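Local coordinates for fimbrial protein MyfA,Fimbrial protein MyfA,Fimbrial protein MyfA (Yersinia enterocolitica, PDB 5LND) that serves as the major pilus subunit of Myf fimbriae, a probable virulence factor expressed only in pathogenic serotypes, at residues 2-8 with 120-126; 36-42 with 71-77; 60-66 with 83-89. All coordinates share one frame. Numbering follows the deposited sequence.

Contact 1. Residues 2-8 with 120-126; sequences FSVEFKA and NSKDISA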
loop_
_atom_site.group_PDB
_atom_site.type_symbol
_atom_site.label_atom_id
_atom_site.label_comp_id
_atom_site.label_asym_id
_atom_site.label_seq_id
_atom_site.Cartn_x
_atom_site.Cartn_y
_atom_site.Cartn_z
ATOM N N PHE B 2 26.437 -21.046 -12.967
ATOM C CA PHE B 2 25.143 -20.428 -12.677
ATOM C C PHE B 2 25.325 -19.033 -12.085
ATOM O O PHE B 2 26.088 -18.837 -11.131
ATOM C CB PHE B 2 24.331 -21.315 -11.725
ATOM C CG PHE B 2 23.319 -20.566 -10.872
ATOM C CD1 PHE B 2 22.040 -20.296 -11.354
ATOM C CD2 PHE B 2 23.632 -20.172 -9.573
ATOM C CE1 PHE B 2 21.114 -19.618 -10.574
ATOM C CE2 PHE B 2 22.706 -19.505 -8.794
ATOM C CZ PHE B 2 21.449 -19.227 -9.294
ATOM N N SER B 3 24.608 -18.073 -12.656
ATOM C CA SER B 3 24.681 -16.694 -12.218
ATOM C C SER B 3 23.328 -16.051 -12.427
ATOM O O SER B 3 22.573 -16.459 -13.306
ATOM C CB SER B 3 25.723 -15.937 -13.024
ATOM O OG SER B 3 25.224 -15.601 -14.301
ATOM N N VAL B 4 23.016 -15.048 -11.614
ATOM C CA VAL B 4 21.777 -14.286 -11.759
ATOM C C VAL B 4 22.115 -12.805 -11.680
ATOM O O VAL B 4 23.004 -12.418 -10.933
ATOM C CB VAL B 4 20.774 -14.630 -10.640
ATOM C CG1 VAL B 4 19.465 -13.895 -10.834
ATOM C CG2 VAL B 4 20.525 -16.113 -10.598
ATOM N N GLU B 5 21.448 -11.971 -12.468
ATOM C CA GLU B 5 21.514 -10.535 -12.214
ATOM C C GLU B 5 20.129 -9.932 -12.196
ATOM O O GLU B 5 19.332 -10.176 -13.089
ATOM C CB GLU B 5 22.388 -9.794 -13.223
ATOM C CG GLU B 5 22.337 -8.254 -13.069
ATOM C CD GLU B 5 23.028 -7.707 -11.801
ATOM O OE1 GLU B 5 22.691 -8.123 -10.668
ATOM O OE2 GLU B 5 23.905 -6.825 -11.941
ATOM N N PHE B 6 19.860 -9.133 -11.172
ATOM C CA PHE B 6 18.562 -8.506 -10.996
ATOM C C PHE B 6 18.744 -7.045 -10.589
ATOM O O PHE B 6 19.294 -6.750 -9.529
ATOM C CB PHE B 6 17.778 -9.262 -9.929
ATOM C CG PHE B 6 16.375 -8.775 -9.750
ATOM C CD1 PHE B 6 15.438 -8.955 -10.749
ATOM C CD2 PHE B 6 15.988 -8.157 -8.577
ATOM C CE1 PHE B 6 14.141 -8.521 -10.591
ATOM C CE2 PHE B 6 14.691 -7.727 -8.406
ATOM C CZ PHE B 6 13.767 -7.910 -9.418
ATOM N N LYS B 7 18.287 -6.135 -11.442
ATOM C CA LYS B 7 18.493 -4.714 -11.230
ATOM C C LYS B 7 17.223 -3.964 -11.539
ATOM O O LYS B 7 16.416 -4.416 -12.343
ATOM C CB LYS B 7 19.597 -4.191 -12.147
ATOM C CG LYS B 7 20.948 -4.817 -11.920
ATOM C CD LYS B 7 22.053 -4.017 -12.590
ATOM C CE LYS B 7 21.794 -3.852 -14.074
ATOM N NZ LYS B 7 23.002 -3.348 -14.788
ATOM N N ALA B 8 17.047 -2.815 -10.899
ATOM C CA ALA B 8 15.969 -1.920 -11.273
ATOM C C ALA B 8 16.335 -1.355 -12.636
ATOM O O ALA B 8 17.515 -1.204 -12.950
ATOM C CB ALA B 8 15.802 -0.810 -10.247
ATOM N N ASN B 120 20.162 -25.340 -8.498
ATOM C CA ASN B 120 20.799 -24.120 -8.022
ATOM C C ASN B 120 19.746 -23.102 -7.603
ATOM O O ASN B 120 18.709 -22.966 -8.256
ATOM C CB ASN B 120 21.680 -23.506 -9.114
ATOM C CG ASN B 120 23.059 -24.137 -9.192
ATOM O OD1 ASN B 120 23.724 -24.332 -8.179
ATOM N ND2 ASN B 120 23.501 -24.441 -10.405
ATOM N N SER B 121 20.002 -22.401 -6.507
ATOM C CA SER B 121 19.117 -21.317 -6.108
ATOM C C SER B 121 19.887 -20.170 -5.491
ATOM O O SER B 121 21.005 -20.344 -5.011
ATOM C CB SER B 121 18.009 -21.793 -5.172
ATOM O OG SER B 121 18.526 -22.282 -3.953
ATOM N N LYS B 122 19.273 -18.991 -5.524
ATOM C CA LYS B 122 19.919 -17.766 -5.078
ATOM C C LYS B 122 18.871 -16.690 -4.845
ATOM O O LYS B 122 17.974 -16.516 -5.670
ATOM C CB LYS B 122 20.909 -17.293 -6.144
ATOM C CG LYS B 122 21.656 -16.016 -5.786
ATOM C CD LYS B 122 22.692 -15.635 -6.842
ATOM C CE LYS B 122 23.931 -15.020 -6.211
ATOM N NZ LYS B 122 23.600 -14.016 -5.170
ATOM N N ASP B 123 18.986 -15.969 -3.734
ATOM C CA ASP B 123 18.103 -14.841 -3.470
ATOM C C ASP B 123 18.410 -13.631 -4.344
ATOM O O ASP B 123 19.571 -13.285 -4.566
ATOM C CB ASP B 123 18.250 -14.377 -2.030
ATOM C CG ASP B 123 17.580 -15.280 -1.044
ATOM O OD1 ASP B 123 16.627 -16.002 -1.402
ATOM O OD2 ASP B 123 18.016 -15.228 0.117
ATOM N N ILE B 124 17.360 -12.955 -4.790
ATOM C CA ILE B 124 17.524 -11.691 -5.483
ATOM C C ILE B 124 16.841 -10.585 -4.688
ATOM O O ILE B 124 15.945 -10.852 -3.886
ATOM C CB ILE B 124 16.958 -11.745 -6.910
ATOM C CG1 ILE B 124 15.530 -12.281 -6.904
ATOM C CG2 ILE B 124 17.844 -12.593 -7.803
ATOM C CD1 ILE B 124 14.868 -12.204 -8.241
ATOM N N SER B 125 17.277 -9.349 -4.907
ATOM C CA SER B 125 16.729 -8.194 -4.202
ATOM C C SER B 125 17.091 -6.923 -4.977
ATOM O O SER B 125 18.244 -6.737 -5.388
ATOM C CB SER B 125 17.260 -8.145 -2.759
ATOM O OG SER B 125 16.659 -7.115 -1.997
ATOM N N ALA B 126 16.098 -6.073 -5.214
ATOM C CA ALA B 126 16.330 -4.787 -5.872
ATOM C C ALA B 126 15.251 -3.779 -5.482
ATOM O O ALA B 126 14.146 -4.157 -5.093
ATOM C CB ALA B 126 16.389 -4.947 -7.385
#
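F6 turns one ring face to I124, whose CD1 sits 4.1 Å from the F6 ring centroid in a CH-pi contact. On the same ring, F6 CE2 comes to 3.4 Å from A126 CB. CG2 of I124 meets F6 CB at 4.0 Å and V4 CG1 at 3.7 Å. F2 repeats the theme at the other end. N120 CB lies over its face, 3.8 Å from the F2 centroid, and K122 CB lies near its edge, 3.7 Å from F2 CZ. No hydrogen bond links the two segments. Their strands run nearly parallel, 18° apart, with axes 6.4 Å apart at closest approach. The backbones pair elsewhere, 3-8 with 22-30 and 120-126 with 97-108. F2, V4 and F6 point inward, while S3, E5 and K7 point away. Two edge strands, one per sheet, meet side by side and close the Ig-like beta sandwich, mostly through side chains. Strand 118-130 follows unmodelled residues 111-116 and is probably the donor strand of this self-complemented subunit.

Contact 2. Residues 36-42 with 71-77; sequences KGWNVRP and DHWWIDD
V40 (chi1 t) and W73 (m) form the apolar centre, CB to CB at 4.3 Å on one sheet face. W38 (m) and I75 share that face, W38 CD1 4.2 Å from I75 CG2. P42 CG reaches W73 CZ3 at 4.0 Å. Both backbones are extended and antiparallel, axes at 171° and 4.6 Å apart at closest. V40 and W73 are a hydrogen-bonded pair (V40 N to W73 O 2.8 Å, W73 N to V40 O 2.9 Å). So are W38 and I75 (W38 N to I75 O 3.0 Å, I75 N to W38 O 3.1 Å). N39 and W74 between them are a non-hydrogen-bonded pair, CA to CA 4.4 Å. G37 CA lies 3.2 Å from I75 O, leaving no room for a CB. At the polar edge H72, chi1 p, donates from ND1 to D71 OD1 at 2.7 Å. R41 NH1 lies over the H72 ring, while R41 NE makes a salt bridge to E106. Water 1 joins N39 OD1 (3.0 Å) to H72 NE2 (2.7 Å). On the other side K36 and G37 both face Y108 of strand 97-108, a classic beta bulge. Such pairing marks neighbouring antiparallel strands in an Ig-like sandwich sheet.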
loop_
_atom_site.group_PDB
_atom_site.type_symbol
_atom_site.label_atom_id
_atom_site.label_comp_id
_atom_site.label_asym_id
_atom_site.label_seq_id
_atom_site.Cartn_x
_atom_site.Cartn_y
_atom_site.Cartn_z
ATOM N N LYS B 36 16.428 -27.682 -17.287
ATOM C CA LYS B 36 15.082 -27.619 -17.854
ATOM C C LYS B 36 14.511 -26.205 -17.906
ATOM O O LYS B 36 14.019 -25.764 -18.944
ATOM C CB LYS B 36 14.130 -28.522 -17.078
ATOM C CG LYS B 36 12.802 -28.721 -17.764
ATOM C CD LYS B 36 11.871 -29.561 -16.915
ATOM C CE LYS B 36 10.536 -29.771 -17.608
ATOM N NZ LYS B 36 9.622 -30.512 -16.720
ATOM N N GLY B 37 14.578 -25.495 -16.787
ATOM C CA GLY B 37 14.008 -24.163 -16.718
ATOM C C GLY B 37 14.336 -23.455 -15.424
ATOM O O GLY B 37 15.273 -23.833 -14.721
ATOM N N TRP B 38 13.556 -22.420 -15.119
ATOM C CA TRP B 38 13.786 -21.579 -13.947
ATOM C C TRP B 38 12.497 -21.284 -13.178
ATOM O O TRP B 38 11.409 -21.278 -13.745
ATOM C CB TRP B 38 14.425 -20.247 -14.368
ATOM C CG TRP B 38 15.661 -20.376 -15.219
ATOM C CD1 TRP B 38 15.713 -20.531 -16.571
ATOM C CD2 TRP B 38 17.019 -20.356 -14.766
ATOM N NE1 TRP B 38 17.019 -20.606 -16.989
ATOM C CE2 TRP B 38 17.841 -20.504 -15.897
ATOM C CE3 TRP B 38 17.617 -20.225 -13.512
ATOM C CZ2 TRP B 38 19.236 -20.524 -15.809
ATOM C CZ3 TRP B 38 18.989 -20.241 -13.430
ATOM C CH2 TRP B 38 19.785 -20.393 -14.567
ATOM N N ASN B 39 12.638 -21.048 -11.882
ATOM C CA ASN B 39 11.579 -20.475 -11.080
ATOM C C ASN B 39 12.020 -19.107 -10.578
ATOM O O ASN B 39 13.195 -18.907 -10.290
ATOM C CB ASN B 39 11.256 -21.383 -9.898
ATOM C CG ASN B 39 10.560 -22.652 -10.318
ATOM O OD1 ASN B 39 9.769 -22.647 -11.255
ATOM N ND2 ASN B 39 10.846 -23.752 -9.623
ATOM N N VAL B 40 11.093 -18.158 -10.514
ATOM C CA VAL B 40 11.330 -16.928 -9.775
ATOM C C VAL B 40 10.241 -16.854 -8.712
ATOM O O VAL B 40 9.068 -16.663 -9.035
ATOM C CB VAL B 40 11.324 -15.674 -10.671
ATOM C CG1 VAL B 40 11.752 -14.445 -9.879
ATOM C CG2 VAL B 40 12.229 -15.861 -11.851
ATOM N N ARG B 41 10.628 -17.042 -7.451
ATOM C CA ARG B 41 9.673 -17.106 -6.353
ATOM C C ARG B 41 9.752 -15.893 -5.434
ATOM O O ARG B 41 10.772 -15.674 -4.781
ATOM C CB ARG B 41 9.931 -18.354 -5.513
ATOM C CG ARG B 41 9.995 -19.654 -6.290
ATOM C CD ARG B 41 9.901 -20.809 -5.337
ATOM N NE ARG B 41 9.754 -22.091 -6.011
ATOM C CZ ARG B 41 8.611 -22.760 -6.065
ATOM N NH1 ARG B 41 7.545 -22.248 -5.484
ATOM N NH2 ARG B 41 8.528 -23.928 -6.689
ATOM N N PRO B 42 8.662 -15.116 -5.349
ATOM C CA PRO B 42 8.622 -13.948 -4.455
ATOM C C PRO B 42 8.835 -14.330 -2.997
ATOM O O PRO B 42 8.384 -15.389 -2.571
ATOM C CB PRO B 42 7.197 -13.416 -4.634
ATOM C CG PRO B 42 6.763 -13.910 -5.974
ATOM C CD PRO B 42 7.425 -15.257 -6.138
ATOM N N ASP B 71 1.696 -18.749 -7.325
ATOM C CA ASP B 71 2.408 -17.816 -6.455
ATOM C C ASP B 71 3.806 -17.416 -6.931
ATOM O O ASP B 71 4.524 -16.703 -6.224
ATOM C CB ASP B 71 2.515 -18.394 -5.045
ATOM C CG ASP B 71 3.326 -19.675 -5.003
ATOM O OD1 ASP B 71 3.571 -20.270 -6.067
ATOM O OD2 ASP B 71 3.719 -20.100 -3.901
ATOM N N HIS B 72 4.201 -17.865 -8.120
ATOM C CA HIS B 72 5.555 -17.592 -8.604
ATOM C C HIS B 72 5.629 -17.661 -10.109
ATOM O O HIS B 72 4.714 -18.155 -10.763
ATOM C CB HIS B 72 6.561 -18.568 -7.985
ATOM C CG HIS B 72 6.402 -19.984 -8.450
ATOM N ND1 HIS B 72 5.535 -20.870 -7.851
ATOM C CD2 HIS B 72 7.002 -20.666 -9.455
ATOM C CE1 HIS B 72 5.603 -22.035 -8.472
ATOM N NE2 HIS B 72 6.484 -21.938 -9.449
ATOM N N TRP B 73 6.720 -17.150 -10.660
ATOM C CA TRP B 73 6.914 -17.216 -12.094
ATOM C C TRP B 73 7.779 -18.413 -12.427
ATOM O O TRP B 73 8.567 -18.869 -11.604
ATOM C CB TRP B 73 7.549 -15.940 -12.638
ATOM C CG TRP B 73 6.660 -14.731 -12.580
ATOM C CD1 TRP B 73 5.702 -14.368 -13.478
ATOM C CD2 TRP B 73 6.665 -13.717 -11.568
ATOM N NE1 TRP B 73 5.112 -13.192 -13.087
ATOM C CE2 TRP B 73 5.684 -12.772 -11.915
ATOM C CE3 TRP B 73 7.407 -13.520 -10.402
ATOM C CZ2 TRP B 73 5.426 -11.640 -11.133
ATOM C CZ3 TRP B 73 7.151 -12.405 -9.634
ATOM C CH2 TRP B 73 6.167 -11.483 -9.997
ATOM N N TRP B 74 7.614 -18.936 -13.631
ATOM C CA TRP B 74 8.411 -20.066 -14.072
ATOM C C TRP B 74 8.493 -20.057 -15.583
ATOM O O TRP B 74 7.707 -19.399 -16.259
ATOM C CB TRP B 74 7.796 -21.377 -13.596
ATOM C CG TRP B 74 6.489 -21.678 -14.238
ATOM C CD1 TRP B 74 5.286 -21.148 -13.916
ATOM C CD2 TRP B 74 6.247 -22.601 -15.309
ATOM N NE1 TRP B 74 4.306 -21.670 -14.721
ATOM C CE2 TRP B 74 4.870 -22.569 -15.583
ATOM C CE3 TRP B 74 7.061 -23.449 -16.059
ATOM C CZ2 TRP B 74 4.288 -23.350 -16.583
ATOM C CZ3 TRP B 74 6.482 -24.220 -17.051
ATOM C CH2 TRP B 74 5.109 -24.170 -17.299
ATOM N N ILE B 75 9.455 -20.795 -16.106
ATOM C CA ILE B 75 9.605 -20.934 -17.535
ATOM C C ILE B 75 10.391 -22.213 -17.776
ATOM O O ILE B 75 11.255 -22.585 -16.969
ATOM C CB ILE B 75 10.317 -19.698 -18.145
ATOM C CG1 ILE B 75 10.156 -19.661 -19.665
ATOM C CG2 ILE B 75 11.779 -19.663 -17.753
ATOM C CD1 ILE B 75 10.842 -18.464 -20.312
ATOM N N ASP B 76 10.056 -22.919 -18.851
ATOM C CA ASP B 76 10.899 -24.010 -19.314
ATOM C C ASP B 76 11.785 -23.473 -20.425
ATOM O O ASP B 76 11.350 -23.355 -21.571
ATOM C CB ASP B 76 10.068 -25.172 -19.847
ATOM C CG ASP B 76 9.390 -25.972 -18.763
ATOM O OD1 ASP B 76 9.831 -25.967 -17.602
ATOM O OD2 ASP B 76 8.394 -26.622 -19.105
ATOM N N ASP B 77 13.019 -23.122 -20.076
ATOM C CA ASP B 77 13.969 -22.577 -21.043
ATOM C C ASP B 77 15.341 -23.149 -20.736
ATOM O O ASP B 77 15.914 -22.892 -19.673
ATOM C CB ASP B 77 14.004 -21.044 -20.969
ATOM C CG ASP B 77 14.884 -20.415 -22.040
ATOM O OD1 ASP B 77 16.110 -20.640 -22.024
ATOM O OD2 ASP B 77 14.356 -19.666 -22.885
HETATM O O HOH W 1 7.022 -23.776 -11.284
HETATM O O HOH W 2 6.521 -19.751 -4.675
#

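Contact 3. Residues 60-66 with 83-89; sequences DLHTNEL and EATFFLA
A connecting segment, 60-66, lies along the edge of strand 81-88 in this Ig-like beta sandwich. It is joined there by a single antiparallel bridge. Strand 81-88 is an outermost strand of its three-stranded sheet, and 60-66 links strands 58-60 and 67-69 of the other sheet. The bridge pairs H62 with F87, CA to CA 5.3 Å, through H62 N to F87 O (3.1 Å) and F87 N to H62 O (2.8 Å). L61 faces L88 and T63 faces F86 in the register. F87, chi1 p, brings its ring under H62 CB, 3.8 Å from the ring centroid in a CH-pi contact. On the interior side L61 CD2 meets L88 CD2 at 3.7 Å. L66 CD1 meets F86 CZ at 3.9 Å, and T63 OG1 lies over the F86 face. Water 3 bridges D60 O (3.0 Å) and A89 N (2.7 Å). Past T63 the backbone turns at N64 and E65, and a side chain takes over the pairing. E65 OE1 accepts T85 N at 3.1 Å and T63 OG1 at 2.6 Å.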
loop_
_atom_site.group_PDB
_atom_site.type_symbol
_atom_site.label_atom_id
_atom_site.label_comp_id
_atom_site.label_asym_id
_atom_site.label_seq_id
_atom_site.Cartn_x
_atom_site.Cartn_y
_atom_site.Cartn_z
ATOM N N ASP B 60 1.689 -4.477 -8.071
ATOM C CA ASP B 60 1.830 -5.750 -8.767
ATOM C C ASP B 60 2.924 -5.710 -9.819
ATOM O O ASP B 60 3.146 -4.679 -10.451
ATOM C CB ASP B 60 0.510 -6.142 -9.426
ATOM C CG ASP B 60 -0.577 -6.413 -8.420
ATOM O OD1 ASP B 60 -0.239 -6.753 -7.271
ATOM O OD2 ASP B 60 -1.767 -6.283 -8.776
ATOM N N LEU B 61 3.611 -6.837 -9.995
ATOM C CA LEU B 61 4.619 -6.975 -11.040
ATOM C C LEU B 61 4.111 -7.916 -12.122
ATOM O O LEU B 61 3.345 -8.834 -11.838
ATOM C CB LEU B 61 5.924 -7.492 -10.454
ATOM C CG LEU B 61 6.615 -6.525 -9.513
ATOM C CD1 LEU B 61 7.907 -7.152 -9.011
ATOM C CD2 LEU B 61 6.872 -5.205 -10.213
ATOM N N HIS B 62 4.525 -7.665 -13.358
ATOM C CA HIS B 62 4.128 -8.479 -14.496
ATOM C C HIS B 62 5.323 -8.692 -15.396
ATOM O O HIS B 62 6.228 -7.864 -15.454
ATOM C CB HIS B 62 3.044 -7.785 -15.314
ATOM C CG HIS B 62 1.893 -7.295 -14.504
ATOM N ND1 HIS B 62 0.790 -8.075 -14.231
ATOM C CD2 HIS B 62 1.667 -6.102 -13.909
ATOM C CE1 HIS B 62 -0.065 -7.381 -13.504
ATOM N NE2 HIS B 62 0.446 -6.180 -13.292
ATOM N N THR B 63 5.306 -9.804 -16.117
ATOM C CA THR B 63 6.362 -10.129 -17.061
ATOM C C THR B 63 5.747 -10.855 -18.248
ATOM O O THR B 63 4.856 -11.682 -18.082
ATOM C CB THR B 63 7.494 -10.970 -16.392
ATOM O OG1 THR B 63 8.531 -11.242 -17.337
ATOM C CG2 THR B 63 6.966 -12.280 -15.842
ATOM N N ASN B 64 6.202 -10.513 -19.447
ATOM C CA ASN B 64 5.708 -11.153 -20.653
ATOM C C ASN B 64 6.621 -12.290 -21.080
ATOM O O ASN B 64 6.405 -12.913 -22.115
ATOM C CB ASN B 64 5.596 -10.139 -21.794
ATOM C CG ASN B 64 4.496 -9.117 -21.572
ATOM O OD1 ASN B 64 3.447 -9.425 -21.006
ATOM N ND2 ASN B 64 4.734 -7.888 -22.020
ATOM N N GLU B 65 7.647 -12.546 -20.279
ATOM C CA GLU B 65 8.631 -13.562 -20.591
ATOM C C GLU B 65 8.469 -14.820 -19.754
ATOM O O GLU B 65 8.989 -15.865 -20.119
ATOM C CB GLU B 65 10.047 -13.010 -20.410
ATOM C CG GLU B 65 10.384 -11.810 -21.295
ATOM C CD GLU B 65 9.781 -10.527 -20.782
ATOM O OE1 GLU B 65 9.657 -10.383 -19.554
ATOM O OE2 GLU B 65 9.405 -9.675 -21.604
ATOM N N LEU B 66 7.752 -14.729 -18.637
ATOM C CA LEU B 66 7.606 -15.876 -17.746
ATOM C C LEU B 66 6.148 -16.254 -17.506
ATOM O O LEU B 66 5.253 -15.417 -17.566
ATOM C CB LEU B 66 8.300 -15.626 -16.406
ATOM C CG LEU B 66 9.717 -15.051 -16.368
ATOM C CD1 LEU B 66 10.089 -14.796 -14.936
ATOM C CD2 LEU B 66 10.738 -15.959 -16.978
ATOM N N GLU B 83 16.373 -13.781 -20.147
ATOM C CA GLU B 83 16.125 -12.452 -19.621
ATOM C C GLU B 83 14.640 -12.231 -19.423
ATOM O O GLU B 83 13.815 -12.780 -20.161
ATOM C CB GLU B 83 16.665 -11.396 -20.572
ATOM C CG GLU B 83 18.082 -11.661 -21.015
ATOM C CD GLU B 83 18.747 -10.429 -21.548
ATOM O OE1 GLU B 83 18.089 -9.369 -21.589
ATOM O OE2 GLU B 83 19.928 -10.515 -21.919
ATOM N N ALA B 84 14.308 -11.413 -18.431
ATOM C CA ALA B 84 12.926 -11.016 -18.198
ATOM C C ALA B 84 12.890 -9.597 -17.681
ATOM O O ALA B 84 13.720 -9.220 -16.855
ATOM C CB ALA B 84 12.259 -11.947 -17.219
ATOM N N THR B 85 11.941 -8.809 -18.180
ATOM C CA THR B 85 11.668 -7.495 -17.608
ATOM C C THR B 85 10.360 -7.559 -16.831
ATOM O O THR B 85 9.380 -8.134 -17.301
ATOM C CB THR B 85 11.567 -6.405 -18.679
ATOM O OG1 THR B 85 12.745 -6.418 -19.489
ATOM C CG2 THR B 85 11.426 -5.032 -18.038
ATOM N N PHE B 86 10.352 -6.984 -15.636
ATOM C CA PHE B 86 9.132 -6.903 -14.858
ATOM C C PHE B 86 8.610 -5.482 -14.930
ATOM O O PHE B 86 9.308 -4.536 -14.558
ATOM C CB PHE B 86 9.380 -7.335 -13.412
ATOM C CG PHE B 86 9.778 -8.775 -13.275
ATOM C CD1 PHE B 86 8.824 -9.752 -13.026
ATOM C CD2 PHE B 86 11.113 -9.155 -13.402
ATOM C CE1 PHE B 86 9.190 -11.087 -12.901
ATOM C CE2 PHE B 86 11.490 -10.489 -13.284
ATOM C CZ PHE B 86 10.524 -11.453 -13.033
ATOM N N PHE B 87 7.389 -5.337 -15.428
ATOM C CA PHE B 87 6.833 -4.019 -15.660
ATOM C C PHE B 87 5.589 -3.783 -14.813
ATOM O O PHE B 87 4.988 -4.727 -14.300
ATOM C CB PHE B 87 6.509 -3.841 -17.141
ATOM C CG PHE B 87 5.451 -4.775 -17.642
ATOM C CD1 PHE B 87 4.110 -4.454 -17.518
ATOM C CD2 PHE B 87 5.796 -5.979 -18.235
ATOM C CE1 PHE B 87 3.143 -5.311 -17.965
ATOM C CE2 PHE B 87 4.827 -6.846 -18.687
ATOM C CZ PHE B 87 3.496 -6.510 -18.551
ATOM N N LEU B 88 5.215 -2.515 -14.667
ATOM C CA LEU B 88 3.974 -2.143 -14.007
ATOM C C LEU B 88 2.911 -1.986 -15.086
ATOM O O LEU B 88 3.205 -1.505 -16.173
ATOM C CB LEU B 88 4.161 -0.841 -13.248
ATOM C CG LEU B 88 5.352 -0.795 -12.305
ATOM C CD1 LEU B 88 5.352 0.503 -11.528
ATOM C CD2 LEU B 88 5.334 -1.993 -11.373
ATOM N N ALA B 89 1.682 -2.402 -14.806
ATOM C CA ALA B 89 0.644 -2.333 -15.824
ATOM C C ALA B 89 0.211 -0.892 -16.091
ATOM O O ALA B 89 0.229 -0.039 -15.202
ATOM C CB ALA B 89 -0.543 -3.198 -15.448
HETATM O O HOH W 3 1.254 -3.196 -12.243
#

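In the fold
The chain starts in contact 1. Its first segment, 2-8, waits for 120-126 near the C terminus, so this contact closes a loop of almost the whole chain. Contacts 2 and 3 both fall within that loop and cross each other, in the order 36-42, 60-66, 71-77, 83-89. Contact 1 brings together edge strands of the two sheets. Contact 2 joins neighbours within the larger sheet. Contact 3 ties a connection of that sheet to the edge of the smaller one. Their apolar side chains meet one another. F2 packs on W38 and I124 on V40, F6 meets F86, and W73 packs against L61, T63 and L66.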